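Local coordinates for protein 303aa long hypothetical esterase (Sulfolobus tokodaii, PDB 3AIN) that probably catalyses the hydrolysis of carboxylic esters as a thermostable, dimeric carboxylesterase of the hormone-sensitive-lipase-like family, at residues A[41-46]-A[101-106]; A[113-118]-A[304-309]; A[146-151]-A[181-186]; A[189-194]-A[318-323]. The protein carries 1 engineered substitution. All blocks are in the same frame, centred on the assembly; numbering follows the deposited sequence.

In the fold
The four contacts pin elements around the central mixed sheet of an alpha/beta hydrolase. Contact 1 joins the N-terminal helix to the loop after strand 92-96, and contact 4, with its centre about 32 Å from that of contact 1, lies across the chain's centre. Contacts 2 and 4 share helix 303-321, their centres about 17 Å apart, and both reach the second subunit. Contact 3 adjoins contact 4: Leu190 puts CD1 3.8 Å from Ser183 OG and CD2 3.9 Å from Leu148 CD2. Contact 2 runs close to the probable nucleophile elbow around Ser170, since Ile116 lies near it without touching, and helix 171-185 of contact 3 begins there.

Contact 1: A[41-46]-A[101-106]; sequences ASVEEI and FVLGDI
This is a small apolar contact in which Val43 and Ile46, on the first turn of helix 43-54, meet Val102 and Leu103 in the loop between strand 92-96 and helix 110-120. That loop follows the His-Gly-Gly-Gly sequence that in hormone-sensitive-lipase relatives supplies the oxyanion hole, so the N-terminal helix probably lies over a wall of the active-site region. Ile46 touches through its branch methyl: CG2 stands 3.8 Å from both Leu103 CD1 and Leu103 CD2, meeting both prongs of the leucine fork. A turn earlier in the helix, Val43 CG1 reaches Val102 CG1 at 3.9 Å, the two side chains crossing at about a right angle. Val43 CG1 lies anti to its backbone N (chi1 170°), which turns that methyl to the loop. A capping box starts the helix: Glu45 N donates to Ser42 OG at 3.0 Å, and Ser42 N donates to the anti lone pair of Glu45 OE1 at 3.1 Å. Trp225 and Phe226 of helix 220-230 extend the apolar patch. No hydrogen bond joins the two segments, so their cohesion is by apolar contact, with Arg47 of the same helix adding a bond to Val102 O, and the capping box fixes the helix start.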
loop_
_atom_site.group_PDB
_atom_site.type_symbol
_atom_site.label_atom_id
_atom_site.label_comp_id
_atom_site.label_asym_id
_atom_site.label_seq_id
_atom_site.Cartn_x
_atom_site.Cartn_y
_atom_site.Cartn_z
ATOM N N ALA A 41 27.224 22.535 -9.363
ATOM C CA ALA A 41 26.459 23.284 -8.318
ATOM C C ALA A 41 27.058 23.071 -6.928
ATOM O O ALA A 41 27.378 21.949 -6.558
ATOM C CB ALA A 41 24.992 22.856 -8.333
ATOM N N SER A 42 27.136 24.142 -6.140
ATOM C CA SER A 42 27.590 24.053 -4.743
ATOM C C SER A 42 26.510 23.397 -3.869
ATOM O O SER A 42 25.341 23.342 -4.254
ATOM C CB SER A 42 27.925 25.444 -4.211
ATOM O OG SER A 42 26.759 26.256 -4.079
ATOM N N VAL A 43 26.875 22.964 -2.672
ATOM C CA VAL A 43 25.874 22.462 -1.727
ATOM C C VAL A 43 24.800 23.531 -1.465
ATOM O O VAL A 43 23.602 23.232 -1.451
ATOM C CB VAL A 43 26.514 22.019 -0.402
ATOM C CG1 VAL A 43 25.443 21.728 0.632
ATOM C CG2 VAL A 43 27.391 20.777 -0.630
ATOM N N GLU A 44 25.221 24.777 -1.243
ATOM C CA GLU A 44 24.251 25.864 -1.051
ATOM C C GLU A 44 23.327 26.013 -2.251
ATOM O O GLU A 44 22.154 26.332 -2.088
ATOM C CB GLU A 44 24.954 27.207 -0.775
ATOM C CG GLU A 44 25.630 27.301 0.575
ATOM C CD GLU A 44 24.723 26.935 1.750
ATOM O OE1 GLU A 44 23.502 27.182 1.690
ATOM O OE2 GLU A 44 25.236 26.362 2.728
ATOM N N GLU A 45 23.891 25.959 -3.455
ATOM C CA GLU A 45 23.074 26.064 -4.665
ATOM C C GLU A 45 22.038 24.941 -4.763
ATOM O O GLU A 45 20.866 25.175 -5.086
ATOM C CB GLU A 45 23.948 26.146 -5.920
ATOM C CG GLU A 45 24.469 27.575 -6.175
ATOM C CD GLU A 45 25.395 27.689 -7.369
ATOM O OE1 GLU A 45 26.245 26.795 -7.564
ATOM O OE2 GLU A 45 25.297 28.713 -8.092
ATOM N N ILE A 46 22.443 23.730 -4.394
ATOM C CA ILE A 46 21.520 22.610 -4.423
ATOM C C ILE A 46 20.456 22.724 -3.329
ATOM O O ILE A 46 19.286 22.429 -3.579
ATOM C CB ILE A 46 22.255 21.253 -4.338
ATOM C CG1 ILE A 46 23.177 21.092 -5.558
ATOM C CG2 ILE A 46 21.239 20.114 -4.298
ATOM C CD1 ILE A 46 24.160 19.945 -5.424
ATOM N N PHE A 101 21.290 13.573 4.543
ATOM C CA PHE A 101 21.846 14.267 5.717
ATOM C C PHE A 101 22.469 15.618 5.399
ATOM O O PHE A 101 23.040 16.236 6.291
ATOM C CB PHE A 101 22.873 13.400 6.486
ATOM C CG PHE A 101 22.355 12.032 6.868
ATOM C CD1 PHE A 101 21.483 11.881 7.943
ATOM C CD2 PHE A 101 22.721 10.907 6.126
ATOM C CE1 PHE A 101 20.947 10.625 8.267
ATOM C CE2 PHE A 101 22.226 9.642 6.465
ATOM C CZ PHE A 101 21.352 9.500 7.534
ATOM N N VAL A 102 22.371 16.032 4.140
ATOM C CA VAL A 102 23.073 17.230 3.626
ATOM C C VAL A 102 22.079 18.269 3.104
ATOM O O VAL A 102 22.333 19.487 3.183
ATOM C CB VAL A 102 24.070 16.835 2.521
ATOM C CG1 VAL A 102 24.629 18.098 1.779
ATOM C CG2 VAL A 102 25.218 15.985 3.143
ATOM N N LEU A 103 21.033 17.774 2.447
ATOM C CA LEU A 103 20.099 18.596 1.696
ATOM C C LEU A 103 18.700 18.496 2.289
ATOM O O LEU A 103 18.449 17.702 3.203
ATOM C CB LEU A 103 20.045 18.150 0.226
ATOM C CG LEU A 103 21.434 18.015 -0.419
ATOM C CD1 LEU A 103 21.265 17.306 -1.739
ATOM C CD2 LEU A 103 22.012 19.431 -0.609
ATOM N N GLY A 104 17.782 19.280 1.734
ATOM C CA GLY A 104 16.412 19.325 2.240
ATOM C C GLY A 104 16.242 20.078 3.549
ATOM O O GLY A 104 17.224 20.507 4.170
ATOM N N ASP A 105 14.995 20.429 3.840
ATOM C CA ASP A 105 14.681 21.312 4.944
ATOM C C ASP A 105 13.164 21.440 5.035
ATOM O O ASP A 105 12.446 20.886 4.218
ATOM C CB ASP A 105 15.296 22.682 4.683
ATOM C CG ASP A 105 14.568 23.435 3.621
ATOM O OD1 ASP A 105 14.549 22.955 2.470
ATOM O OD2 ASP A 105 13.984 24.487 3.963
ATOM N N ILE A 106 12.697 22.185 6.026
ATOM C CA ILE A 106 11.266 22.315 6.266
ATOM C C ILE A 106 10.535 22.920 5.062
ATOM O O ILE A 106 9.465 22.435 4.667
ATOM C CB ILE A 106 11.010 23.200 7.500
ATOM C CG1 ILE A 106 11.185 22.379 8.777
ATOM C CG2 ILE A 106 9.613 23.836 7.432
ATOM C CD1 ILE A 106 11.257 23.268 10.021
#

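Contact 2: A[113-118]-A[304-309]; sequences CRAITN and QGRDAI
The axes of segments 113-118 and 304-309 approach to 10.6 Å, their N-to-C directions 47° apart, and the backbones come closest at Ile116 and Ile309, whose CA atoms are 6.2 Å apart. Their parent helices, 110-120 and 303-321, pack side by side on one face of the central sheet, as the corresponding pair does in the alpha/beta hydrolase fold. Ile309 carries the apolar half. With CG1 beside the backbone N (chi1 -70°), CG2 is left anti to that N and rests 3.9 Å from Ala115 O, while the other branch brings CD1 to 4.3 Å from Ala115 CB. A small alanine suits this spot because it lets the branched isoleucine press close to the opposing backbone. Ile116 contributes mainly its backbone here and turns its side chain to Leu93 and Tyr95 of strand 92-96. Thr117 OG1 donates to Cys113 O at 2.8 Å, from the opposite face of the carbonyl plane to Thr117 N, and has Thr124 OG1 as second partner. Arg306, bent at chi2 and chi3, brings its guanidinium up to Ala115, and its NH2 end forms a salt bridge with Glu60. In-plane at the guanidinium edge sits a water that accepts from Arg306 NH1 at 2.9 Å and donates to Ala115 O at 2.8 Å.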
loop_
_atom_site.group_PDB
_atom_site.type_symbol
_atom_site.label_atom_id
_atom_site.label_comp_id
_atom_site.label_asym_id
_atom_site.label_seq_id
_atom_site.Cartn_x
_atom_site.Cartn_y
_atom_site.Cartn_z
ATOM N N CYS A 113 4.690 17.430 3.609
ATOM C CA CYS A 113 4.128 17.370 4.965
ATOM C C CYS A 113 2.664 17.813 5.022
ATOM O O CYS A 113 1.904 17.264 5.797
ATOM C CB CYS A 113 4.964 18.188 5.956
ATOM S SG CYS A 113 6.582 17.404 6.298
ATOM N N ARG A 114 2.270 18.786 4.194
ATOM C CA ARG A 114 0.841 19.133 4.108
ATOM C C ARG A 114 0.020 17.952 3.602
ATOM O O ARG A 114 -1.021 17.609 4.176
ATOM C CB ARG A 114 0.623 20.351 3.207
ATOM C CG ARG A 114 1.191 21.650 3.782
ATOM C CD ARG A 114 1.275 22.684 2.646
ATOM N NE ARG A 114 1.626 24.021 3.112
ATOM C CZ ARG A 114 0.731 24.947 3.449
ATOM N NH1 ARG A 114 -0.567 24.665 3.418
ATOM N NH2 ARG A 114 1.135 26.131 3.879
ATOM N N ALA A 115 0.504 17.284 2.558
ATOM C CA ALA A 115 -0.214 16.147 2.039
ATOM C C ALA A 115 -0.331 15.000 3.046
ATOM O O ALA A 115 -1.393 14.406 3.188
ATOM C CB ALA A 115 0.410 15.657 0.740
ATOM N N ILE A 116 0.753 14.718 3.773
ATOM C CA ILE A 116 0.712 13.693 4.819
ATOM C C ILE A 116 -0.286 14.051 5.942
ATOM O O ILE A 116 -1.034 13.197 6.446
ATOM C CB ILE A 116 2.136 13.445 5.378
ATOM C CG1 ILE A 116 2.976 12.683 4.342
ATOM C CG2 ILE A 116 2.060 12.674 6.695
ATOM C CD1 ILE A 116 4.461 12.565 4.741
ATOM N N THR A 117 -0.257 15.308 6.353
ATOM C CA THR A 117 -1.140 15.797 7.403
ATOM C C THR A 117 -2.591 15.558 7.016
ATOM O O THR A 117 -3.377 15.041 7.806
ATOM C CB THR A 117 -0.933 17.299 7.603
ATOM O OG1 THR A 117 0.388 17.518 8.104
ATOM C CG2 THR A 117 -1.964 17.867 8.577
ATOM N N ASN A 118 -2.947 15.934 5.796
ATOM C CA ASN A 118 -4.337 15.736 5.349
ATOM C C ASN A 118 -4.705 14.262 5.202
ATOM O O ASN A 118 -5.845 13.856 5.461
ATOM C CB ASN A 118 -4.619 16.516 4.060
ATOM C CG ASN A 118 -4.682 18.018 4.287
ATOM O OD1 ASN A 118 -5.015 18.477 5.388
ATOM N ND2 ASN A 118 -4.215 18.781 3.308
ATOM N N GLN A 304 1.711 6.794 -8.109
ATOM C CA GLN A 304 2.113 5.851 -7.054
ATOM C C GLN A 304 2.550 6.521 -5.754
ATOM O O GLN A 304 2.339 5.965 -4.661
ATOM C CB GLN A 304 3.229 4.924 -7.535
ATOM C CG GLN A 304 2.828 4.039 -8.720
ATOM C CD GLN A 304 3.298 4.611 -10.072
ATOM O OE1 GLN A 304 3.270 5.827 -10.290
ATOM N NE2 GLN A 304 3.699 3.716 -10.993
ATOM N N GLY A 305 3.134 7.715 -5.880
ATOM C CA GLY A 305 3.518 8.499 -4.719
ATOM C C GLY A 305 2.275 8.939 -3.951
ATOM O O GLY A 305 2.272 8.950 -2.721
ATOM N N ARG A 306 1.292 9.478 -4.674
ATOM C CA ARG A 306 0.008 9.802 -4.075
ATOM C C ARG A 306 -0.618 8.602 -3.355
ATOM O O ARG A 306 -1.101 8.744 -2.231
ATOM C CB ARG A 306 -0.956 10.418 -5.107
ATOM C CG ARG A 306 -2.407 10.503 -4.654
ATOM C CD ARG A 306 -2.517 11.250 -3.351
ATOM N NE ARG A 306 -2.199 12.658 -3.530
ATOM C CZ ARG A 306 -2.270 13.575 -2.568
ATOM N NH1 ARG A 306 -2.552 13.214 -1.315
ATOM N NH2 ARG A 306 -1.998 14.846 -2.853
ATOM N N ASP A 307 -0.592 7.429 -3.981
ATOM C CA ASP A 307 -1.146 6.230 -3.341
ATOM C C ASP A 307 -0.342 5.801 -2.111
ATOM O O ASP A 307 -0.914 5.330 -1.130
ATOM C CB ASP A 307 -1.297 5.069 -4.356
ATOM C CG ASP A 307 -2.296 5.402 -5.479
ATOM O OD1 ASP A 307 -3.142 6.288 -5.255
ATOM O OD2 ASP A 307 -2.273 4.753 -6.557
ATOM N N ALA A 308 0.984 5.952 -2.158
ATOM C CA ALA A 308 1.812 5.749 -0.965
ATOM C C ALA A 308 1.416 6.657 0.196
ATOM O O ALA A 308 1.282 6.203 1.331
ATOM C CB ALA A 308 3.307 5.911 -1.282
ATOM N N ILE A 309 1.139 7.915 -0.110
ATOM C CA ILE A 309 0.695 8.835 0.925
ATOM C C ILE A 309 -0.680 8.402 1.456
ATOM O O ILE A 309 -0.942 8.528 2.640
ATOM C CB ILE A 309 0.658 10.257 0.414
ATOM C CG1 ILE A 309 2.094 10.752 0.192
ATOM C CG2 ILE A 309 -0.090 11.185 1.397
ATOM C CD1 ILE A 309 2.183 12.016 -0.648
HETATM O O HOH W 1 -3.270 14.623 1.104
#

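Contact 3: A[146-151]-A[181-186]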
loop_
_atom_site.group_PDB
_atom_site.type_symbol
_atom_site.label_atom_id
_atom_site.label_comp_id
_atom_site.label_asym_id
_atom_site.label_seq_id
_atom_site.Cartn_x
_atom_site.Cartn_y
_atom_site.Cartn_z
ATOM N N ASP A 146 16.103 14.577 20.195
ATOM C CA ASP A 146 15.757 15.676 21.127
ATOM C C ASP A 146 14.376 16.225 20.748
ATOM O O ASP A 146 13.549 16.503 21.623
ATOM C CB ASP A 146 16.780 16.818 21.043
ATOM C CG ASP A 146 18.095 16.496 21.757
ATOM O OD1 ASP A 146 18.189 15.441 22.428
ATOM O OD2 ASP A 146 19.040 17.282 21.605
ATOM N N ALA A 147 14.130 16.401 19.447
ATOM C CA ALA A 147 12.792 16.847 18.998
ATOM C C ALA A 147 11.700 15.855 19.362
ATOM O O ALA A 147 10.621 16.255 19.819
ATOM C CB ALA A 147 12.801 17.136 17.458
ATOM N N LEU A 148 11.931 14.567 19.151
ATOM C CA LEU A 148 10.911 13.605 19.498
ATOM C C LEU A 148 10.590 13.630 20.990
ATOM O O LEU A 148 9.518 13.637 21.363
ATOM C CB LEU A 148 11.328 12.208 19.085
ATOM C CG LEU A 148 10.412 11.032 19.358
ATOM C CD1 LEU A 148 10.503 10.733 20.769
ATOM C CD2 LEU A 148 9.010 11.303 19.000
ATOM N N LYS A 149 11.617 13.613 21.798
ATOM C CA LYS A 149 11.436 13.594 23.232
ATOM C C LYS A 149 10.678 14.835 23.687
ATOM O O LYS A 149 9.834 14.753 24.458
ATOM C CB LYS A 149 12.776 13.498 23.950
ATOM C CG LYS A 149 12.735 13.566 25.447
ATOM C CD LYS A 149 14.170 13.411 26.007
ATOM C CE LYS A 149 15.104 14.651 25.797
ATOM N NZ LYS A 149 16.273 14.676 24.775
ATOM N N TRP A 150 11.049 15.984 23.170
ATOM C CA TRP A 150 10.308 17.180 23.491
ATOM C C TRP A 150 8.850 17.070 23.047
ATOM O O TRP A 150 7.959 17.433 23.759
ATOM C CB TRP A 150 10.977 18.426 22.894
ATOM C CG TRP A 150 10.327 19.732 23.269
ATOM C CD1 TRP A 150 10.663 20.543 24.304
ATOM C CD2 TRP A 150 9.243 20.376 22.604
ATOM N NE1 TRP A 150 9.856 21.645 24.330
ATOM C CE2 TRP A 150 8.961 21.552 23.308
ATOM C CE3 TRP A 150 8.446 20.046 21.531
ATOM C CZ2 TRP A 150 7.963 22.392 22.932
ATOM C CZ3 TRP A 150 7.469 20.884 21.167
ATOM C CH2 TRP A 150 7.239 22.054 21.847
ATOM N N VAL A 151 8.622 16.589 21.826
ATOM C CA VAL A 151 7.227 16.449 21.407
ATOM C C VAL A 151 6.444 15.490 22.312
ATOM O O VAL A 151 5.296 15.753 22.665
ATOM C CB VAL A 151 7.092 16.021 19.910
ATOM C CG1 VAL A 151 5.636 15.716 19.584
ATOM C CG2 VAL A 151 7.572 17.161 19.020
ATOM N N ILE A 181 14.659 3.558 18.002
ATOM C CA ILE A 181 15.572 2.734 18.813
ATOM C C ILE A 181 15.948 3.484 20.087
ATOM O O ILE A 181 15.952 2.903 21.176
ATOM C CB ILE A 181 16.833 2.316 18.031
ATOM C CG1 ILE A 181 16.429 1.316 16.928
ATOM C CG2 ILE A 181 17.891 1.652 18.976
ATOM C CD1 ILE A 181 17.385 1.286 15.776
ATOM N N LEU A 182 16.310 4.756 19.941
ATOM C CA LEU A 182 16.738 5.546 21.109
ATOM C C LEU A 182 15.604 5.760 22.114
ATOM O O LEU A 182 15.858 5.881 23.313
ATOM C CB LEU A 182 17.303 6.897 20.666
ATOM C CG LEU A 182 18.629 6.843 19.907
ATOM C CD1 LEU A 182 18.964 8.192 19.267
ATOM C CD2 LEU A 182 19.793 6.323 20.754
ATOM N N SER A 183 14.372 5.819 21.610
ATOM C CA SER A 183 13.170 6.002 22.438
ATOM C C SER A 183 12.903 4.786 23.316
ATOM O O SER A 183 12.550 4.911 24.492
ATOM C CB SER A 183 11.947 6.289 21.545
ATOM O OG SER A 183 12.102 7.514 20.838
ATOM N N LYS A 184 13.142 3.602 22.769
ATOM C CA LYS A 184 12.979 2.374 23.537
ATOM C C LYS A 184 13.894 2.398 24.762
ATOM O O LYS A 184 13.457 2.143 25.892
ATOM C CB LYS A 184 13.270 1.158 22.646
ATOM C CG LYS A 184 13.930 0.003 23.358
ATOM C CD LYS A 184 13.837 -1.265 22.523
ATOM C CE LYS A 184 15.106 -1.495 21.728
ATOM N NZ LYS A 184 15.324 -2.964 21.448
ATOM N N LYS A 185 15.092 2.933 24.563
ATOM C CA LYS A 185 16.117 2.938 25.591
ATOM C C LYS A 185 15.752 3.873 26.734
ATOM O O LYS A 185 16.147 3.640 27.870
ATOM C CB LYS A 185 17.467 3.339 24.996
ATOM C CG LYS A 185 17.864 2.542 23.760
ATOM C CD LYS A 185 19.163 3.071 23.159
ATOM C CE LYS A 185 20.333 2.145 23.442
ATOM N NZ LYS A 185 20.524 1.146 22.352
ATOM N N GLU A 186 14.886 4.846 26.449
ATOM C CA GLU A 186 14.443 5.819 27.443
ATOM C C GLU A 186 13.001 5.619 27.895
ATOM O O GLU A 186 12.364 6.577 28.324
ATOM C CB GLU A 186 14.579 7.242 26.898
ATOM C CG GLU A 186 15.931 7.533 26.300
ATOM C CD GLU A 186 16.581 8.745 26.917
ATOM O OE1 GLU A 186 15.845 9.613 27.431
ATOM O OE2 GLU A 186 17.818 8.868 26.806
#
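Leu148 on helix 139-153 and Ser183 on helix 171-185 form the tight, buried half of this contact, while Lys149 and Glu186 make a looser rim beside them. Within it, Leu148 CD1 lies against Ser183 OG at 3.6 Å, a methyl on an oxygen with no hydrogen bond between the two. The leucine reaches over because CG extends anti to the backbone N (chi1 180°) and the branch then turns one methyl across. Serine is well chosen opposite it: its side chain is short enough to admit the methyl, and the hydroxyl, on the backbone-N side with chi1 -64°, is satisfied by donating to the Thr179 carbonyl one turn back in its own helix. A buried polar atom thus costs little beside a hydrocarbon.

On the outer side the grip is slack. Lys149 CD comes only within 4.4 Å of Glu186 OE1, and the charged ends do not meet, Lys149 NZ being 5.7 Å from that oxygen. In this crystal, where a neighbouring molecule touches the lysine and may influence its pose, Lys149 NZ forms a salt bridge with Asp146 OD1 at 3.1 Å, while the other oxygen of Asp146 is held by Ser73. Opposite charges across the gap may still attract weakly. Glu186 sits where helix 171-185 frays into a loop, several of its last backbone bonds being weak.

Leu148 packs on Val94 and Tyr96 of strand 92-96, and Phe145, from helix 139-153, lies against Ser183 and Glu186, so helices 139-153 and 171-185 lie side by side on the sheet.

Contact 4: A[189-194]-A[318-323]; sequences KLKYQV and KVFYGK
Lys318 NZ is gripped by several partners: Glu303 and Asp307 of the second subunit, through salt bridges, and a water that accepts from it at 2.9 Å and sits 2.7 Å from Tyr192 OH. Through that water the amine, near the end of the C-terminal helix 303-321, links the dimer interface to Tyr192 of strand 192-196 in the central sheet of the alpha/beta hydrolase fold. That water lies in the plane of the Tyr192 ring, at its edge. Val319 makes the main apolar contact, touching Tyr192 and Lys191. Its chi1 of 77° places CG1 in the crowded position between backbone N and carbonyl carbon, 4.0 Å from Tyr192 CB, leaving CG2 anti to the backbone N, 3.7 Å from Lys191 O. A beta-branched residue can thus touch both the tyrosine and the backbone carbonyl of the residue before it. Next along, Phe320 brings ring atom CE1 to 4.1 Å from Lys191 CB, so the start of a surface lysine's aliphatic chain lies obliquely against the buried ring. At this end a second water bridges the segments: it donates to Phe320 O at 3.0 Å and accepts a weak bond from Lys191 NZ at 3.2 Å.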
loop_
_atom_site.group_PDB
_atom_site.type_symbol
_atom_site.label_atom_id
_atom_site.label_comp_id
_atom_site.label_asym_id
_atom_site.label_seq_id
_atom_site.Cartn_x
_atom_site.Cartn_y
_atom_site.Cartn_z
ATOM N N LYS A 189 7.247 5.523 24.712
ATOM C CA LYS A 189 6.422 4.518 24.062
ATOM C C LYS A 189 5.725 5.145 22.861
ATOM O O LYS A 189 4.676 5.765 22.999
ATOM C CB LYS A 189 5.371 3.966 25.035
ATOM C CG LYS A 189 5.962 3.150 26.175
ATOM C CD LYS A 189 5.182 3.343 27.470
ATOM C CE LYS A 189 6.053 3.028 28.682
ATOM N NZ LYS A 189 5.400 2.050 29.594
ATOM N N LEU A 190 6.300 4.941 21.677
ATOM C CA LEU A 190 5.717 5.450 20.443
ATOM C C LEU A 190 4.675 4.481 19.884
ATOM O O LEU A 190 4.818 3.266 20.022
ATOM C CB LEU A 190 6.836 5.602 19.408
ATOM C CG LEU A 190 8.016 6.449 19.863
ATOM C CD1 LEU A 190 9.099 6.437 18.763
ATOM C CD2 LEU A 190 7.517 7.863 20.107
ATOM N N LYS A 191 3.752 5.022 19.096
ATOM C CA LYS A 191 2.653 4.238 18.539
ATOM C C LYS A 191 3.095 3.484 17.290
ATOM O O LYS A 191 2.542 2.432 16.988
ATOM C CB LYS A 191 1.455 5.126 18.195
ATOM C CG LYS A 191 0.677 5.669 19.411
ATOM C CD LYS A 191 0.499 4.609 20.481
ATOM C CE LYS A 191 -0.081 5.229 21.754
ATOM N NZ LYS A 191 -1.557 5.071 21.791
ATOM N N TYR A 192 3.970 4.100 16.492
ATOM C CA TYR A 192 4.177 3.612 15.129
ATOM C C TYR A 192 5.427 4.271 14.525
ATOM O O TYR A 192 5.862 5.339 14.970
ATOM C CB TYR A 192 2.942 3.965 14.287
ATOM C CG TYR A 192 2.701 3.050 13.094
ATOM C CD1 TYR A 192 2.035 1.832 13.247
ATOM C CD2 TYR A 192 3.139 3.406 11.828
ATOM C CE1 TYR A 192 1.799 0.984 12.152
ATOM C CE2 TYR A 192 2.937 2.548 10.734
ATOM C CZ TYR A 192 2.233 1.369 10.899
ATOM O OH TYR A 192 2.019 0.510 9.819
ATOM N N GLN A 193 6.015 3.621 13.530
ATOM C CA GLN A 193 7.095 4.267 12.764
ATOM C C GLN A 193 6.825 4.049 11.264
ATOM O O GLN A 193 6.556 2.933 10.830
ATOM C CB GLN A 193 8.470 3.699 13.167
ATOM C CG GLN A 193 8.585 2.167 13.069
ATOM C CD GLN A 193 9.940 1.654 13.547
ATOM O OE1 GLN A 193 10.976 2.230 13.225
ATOM N NE2 GLN A 193 9.928 0.594 14.373
ATOM N N VAL A 194 6.893 5.129 10.495
ATOM C CA VAL A 194 6.684 5.048 9.038
ATOM C C VAL A 194 8.018 5.323 8.322
ATOM O O VAL A 194 8.579 6.405 8.486
ATOM C CB VAL A 194 5.725 6.152 8.592
ATOM C CG1 VAL A 194 5.582 6.139 7.047
ATOM C CG2 VAL A 194 4.341 5.967 9.281
ATOM N N LYS A 318 -5.537 4.378 11.466
ATOM C CA LYS A 318 -5.843 3.123 12.155
ATOM C C LYS A 318 -5.193 3.096 13.535
ATOM O O LYS A 318 -5.847 2.753 14.545
ATOM C CB LYS A 318 -5.379 1.919 11.311
ATOM C CG LYS A 318 -5.426 0.573 12.031
ATOM C CD LYS A 318 -4.691 -0.528 11.225
ATOM C CE LYS A 318 -3.163 -0.414 11.400
ATOM N NZ LYS A 318 -2.439 -1.603 10.839
ATOM N N VAL A 319 -3.878 3.314 13.587
ATOM C CA VAL A 319 -3.185 3.193 14.873
ATOM C C VAL A 319 -3.582 4.285 15.875
ATOM O O VAL A 319 -3.673 4.004 17.061
ATOM C CB VAL A 319 -1.633 3.096 14.731
ATOM C CG1 VAL A 319 -1.024 4.457 14.441
ATOM C CG2 VAL A 319 -1.022 2.521 16.010
ATOM N N PHE A 320 -3.829 5.506 15.408
ATOM C CA PHE A 320 -4.158 6.618 16.325
ATOM C C PHE A 320 -5.624 6.539 16.738
ATOM O O PHE A 320 -5.955 6.700 17.915
ATOM C CB PHE A 320 -3.914 7.980 15.664
ATOM C CG PHE A 320 -2.457 8.354 15.541
ATOM C CD1 PHE A 320 -1.571 8.117 16.581
ATOM C CD2 PHE A 320 -2.026 9.100 14.447
ATOM C CE1 PHE A 320 -0.217 8.476 16.453
ATOM C CE2 PHE A 320 -0.697 9.536 14.358
ATOM C CZ PHE A 320 0.192 9.218 15.363
ATOM N N TYR A 321 -6.503 6.266 15.779
ATOM C CA TYR A 321 -7.931 6.527 15.964
ATOM C C TYR A 321 -8.805 5.273 15.945
ATOM O O TYR A 321 -9.992 5.344 16.254
ATOM C CB TYR A 321 -8.453 7.554 14.968
ATOM C CG TYR A 321 -7.656 8.824 14.886
ATOM C CD1 TYR A 321 -7.405 9.598 16.014
ATOM C CD2 TYR A 321 -7.109 9.232 13.679
ATOM C CE1 TYR A 321 -6.645 10.765 15.925
ATOM C CE2 TYR A 321 -6.411 10.450 13.562
ATOM C CZ TYR A 321 -6.106 11.159 14.705
ATOM O OH TYR A 321 -5.479 12.383 14.587
ATOM N N GLY A 322 -8.237 4.140 15.540
ATOM C CA GLY A 322 -9.028 2.934 15.311
ATOM C C GLY A 322 -9.850 2.975 14.029
ATOM O O GLY A 322 -10.673 2.090 13.784
ATOM N N LYS A 323 -9.566 3.949 13.165
ATOM C CA LYS A 323 -10.325 4.132 11.922
ATOM C C LYS A 323 -9.749 3.327 10.755
ATOM O O LYS A 323 -9.601 2.104 10.809
ATOM C CB LYS A 323 -10.384 5.613 11.543
ATOM C CG LYS A 323 -11.352 6.432 12.382
ATOM C CD LYS A 323 -12.213 7.325 11.505
ATOM C CE LYS A 323 -13.036 8.299 12.336
ATOM N NZ LYS A 323 -12.168 9.173 13.170
ATOM O OXT LYS A 323 -9.446 3.890 9.700
HETATM O O HOH W 2 -4.060 6.153 20.127
HETATM O O HOH W 3 0.367 -1.551 10.164
#